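Local coordinates for Ras GTPase-activating-like protein IQGAP2 (Homo sapiens, PDB 5CJP) that probably acts as a scaffold that binds Rho-family GTPases such as Cdc42 through a domain related to the activators of Ras GTPases, at residues 183-186 with 187-190. Residues are numbered along the deposited sequence; the frame is centred on the assembly and turned at random.
Sequences VTDK and VLNS
Ser190 grips the carbonyl oxygen of Lys186 twice, one helical turn back. Its backbone N lies 3.3 Å from Lys186 O, the ordinary i to i+4 bond, and its hydroxyl OG adds a second bond of 3.0 Å to Lys186 O from the opposite face of the carbonyl plane. With OG beside the backbone N (chi1 -52°), the short side chain folds back along the helix, a common way for a serine in a helix to satisfy its hydroxyl. Replaced by an alanine, the residue would lose OG, and Lys186 O would probably be left with the backbone N-H as its one donor from this turn. The same ladder continues through Val187 N to Val183 O, Leu188 N to Thr184 O (2.8 Å and almost straight at 177°) and Asn189 N to Asp185 O. The hydroxyl OG1 of buried Thr184 is satisfied by Leu180 O, again one turn earlier, so a threonine can sit among apolar neighbours. On the outer side, the Asp185 carboxylate and Asn189 amide stand with planes 61° apart; their OD1 atoms, as modelled, lie 3.7 Å from each other, and Asp185 OD2 makes a weak hydrogen bond to Tyr296 OH. Asp185 and Asn189 suit this more open side, while Val183, Val187 and Leu188 face neighbouring helices. Within helix 167-193, Val183, Val187 and Ser190 pack on helix 111-123, Thr184 and Val187 on helix 261-278, and Leu188 against Tyr296 and Thr300 of helix 294-311.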
ATOM      1  N   VAL E 183       3.658 -38.869 -17.291  1.00 54.01           N
ATOM      2  CA  VAL E 183       3.667 -37.503 -16.769  1.00 52.28           C
ATOM      3  C   VAL E 183       4.729 -37.357 -15.698  1.00 52.28           C
ATOM      4  O   VAL E 183       5.386 -36.333 -15.603  1.00 52.79           O
ATOM      5  CB  VAL E 183       2.319 -37.103 -16.165  1.00 51.40           C
ATOM      6  CG1 VAL E 183       1.589 -36.203 -17.120  1.00 52.87           C
ATOM      7  CG2 VAL E 183       1.481 -38.315 -15.889  1.00 52.49           C
ATOM      8  N   THR E 184       4.906 -38.399 -14.900  1.00 51.11           N
ATOM      9  CA  THR E 184       5.894 -38.375 -13.841  1.00 49.58           C
ATOM     10  C   THR E 184       7.291 -38.185 -14.390  1.00 53.21           C
ATOM     11  O   THR E 184       8.067 -37.394 -13.856  1.00 53.31           O
ATOM     12  CB  THR E 184       5.875 -39.679 -13.029  1.00 46.32           C
ATOM     13  OG1 THR E 184       4.589 -39.845 -12.434  1.00 42.15           O
ATOM     14  CG2 THR E 184       6.927 -39.655 -11.940  1.00 37.71           C
ATOM     15  N   ASP E 185       7.616 -38.916 -15.455  1.00 56.35           N
ATOM     16  CA  ASP E 185       8.946 -38.828 -16.048  1.00 57.70           C
ATOM     17  C   ASP E 185       9.198 -37.407 -16.543  1.00 57.65           C
ATOM     18  O   ASP E 185      10.323 -36.906 -16.462  1.00 56.50           O
ATOM     19  CB  ASP E 185       9.112 -39.833 -17.199  1.00 59.79           C
ATOM     20  CG  ASP E 185      10.573 -40.239 -17.416  1.00 60.36           C
ATOM     21  OD1 ASP E 185      10.971 -40.440 -18.581  1.00 60.16           O
ATOM     22  OD2 ASP E 185      11.327 -40.372 -16.420  1.00 60.85           O
ATOM     23  N   LYS E 186       8.156 -36.753 -17.053  1.00 57.27           N
ATOM     24  CA  LYS E 186       8.300 -35.378 -17.508  1.00 54.97           C
ATOM     25  C   LYS E 186       8.673 -34.501 -16.309  1.00 53.13           C
ATOM     26  O   LYS E 186       9.625 -33.730 -16.378  1.00 54.12           O
ATOM     27  CB  LYS E 186       7.005 -34.879 -18.152  1.00 57.20           C
ATOM     28  CG  LYS E 186       6.738 -35.490 -19.523  1.00 58.50           C
ATOM     29  CD  LYS E 186       5.650 -34.764 -20.288  1.00 60.86           C
ATOM     30  CE  LYS E 186       5.573 -35.303 -21.716  1.00 66.45           C
ATOM     31  NZ  LYS E 186       4.542 -34.627 -22.566  1.00 67.44           N
ATOM     32  N   VAL E 187       7.946 -34.631 -15.203  1.00 49.11           N
ATOM     33  CA  VAL E 187       8.244 -33.852 -14.009  1.00 46.57           C
ATOM     34  C   VAL E 187       9.658 -34.132 -13.519  1.00 46.45           C
ATOM     35  O   VAL E 187      10.446 -33.221 -13.299  1.00 44.65           O
ATOM     36  CB  VAL E 187       7.287 -34.187 -12.859  1.00 44.61           C
ATOM     37  CG1 VAL E 187       7.766 -33.520 -11.595  1.00 42.88           C
ATOM     38  CG2 VAL E 187       5.874 -33.734 -13.202  1.00 43.00           C
ATOM     39  N   LEU E 188       9.959 -35.410 -13.348  1.00 47.03           N
ATOM     40  CA  LEU E 188      11.255 -35.849 -12.884  1.00 48.11           C
ATOM     41  C   LEU E 188      12.410 -35.283 -13.688  1.00 48.95           C
ATOM     42  O   LEU E 188      13.395 -34.818 -13.123  1.00 51.84           O
ATOM     43  CB  LEU E 188      11.323 -37.370 -12.913  1.00 49.45           C
ATOM     44  CG  LEU E 188      12.703 -37.958 -12.647  1.00 52.04           C
ATOM     45  CD1 LEU E 188      13.125 -37.576 -11.229  1.00 53.48           C
ATOM     46  CD2 LEU E 188      12.682 -39.472 -12.836  1.00 50.93           C
ATOM     47  N   ASN E 189      12.313 -35.325 -15.005  1.00 50.01           N
ATOM     48  CA  ASN E 189      13.403 -34.816 -15.827  1.00 51.34           C
ATOM     49  C   ASN E 189      13.618 -33.308 -15.668  1.00 52.24           C
ATOM     50  O   ASN E 189      14.759 -32.841 -15.701  1.00 50.76           O
ATOM     51  CB  ASN E 189      13.178 -35.194 -17.301  1.00 53.12           C
ATOM     52  CG  ASN E 189      13.438 -36.688 -17.574  1.00 53.06           C
ATOM     53  OD1 ASN E 189      12.886 -37.258 -18.514  1.00 53.66           O
ATOM     54  ND2 ASN E 189      14.289 -37.314 -16.762  1.00 52.43           N
ATOM     55  N   SER E 190      12.537 -32.551 -15.484  1.00 52.28           N
ATOM     56  CA  SER E 190      12.658 -31.110 -15.297  1.00 54.50           C
ATOM     57  C   SER E 190      13.488 -30.872 -14.044  1.00 53.77           C
ATOM     58  O   SER E 190      14.444 -30.087 -14.045  1.00 54.79           O
ATOM     59  CB  SER E 190      11.286 -30.474 -15.096  1.00 58.40           C
ATOM     60  OG  SER E 190      10.396 -30.847 -16.128  1.00 65.73           O
TER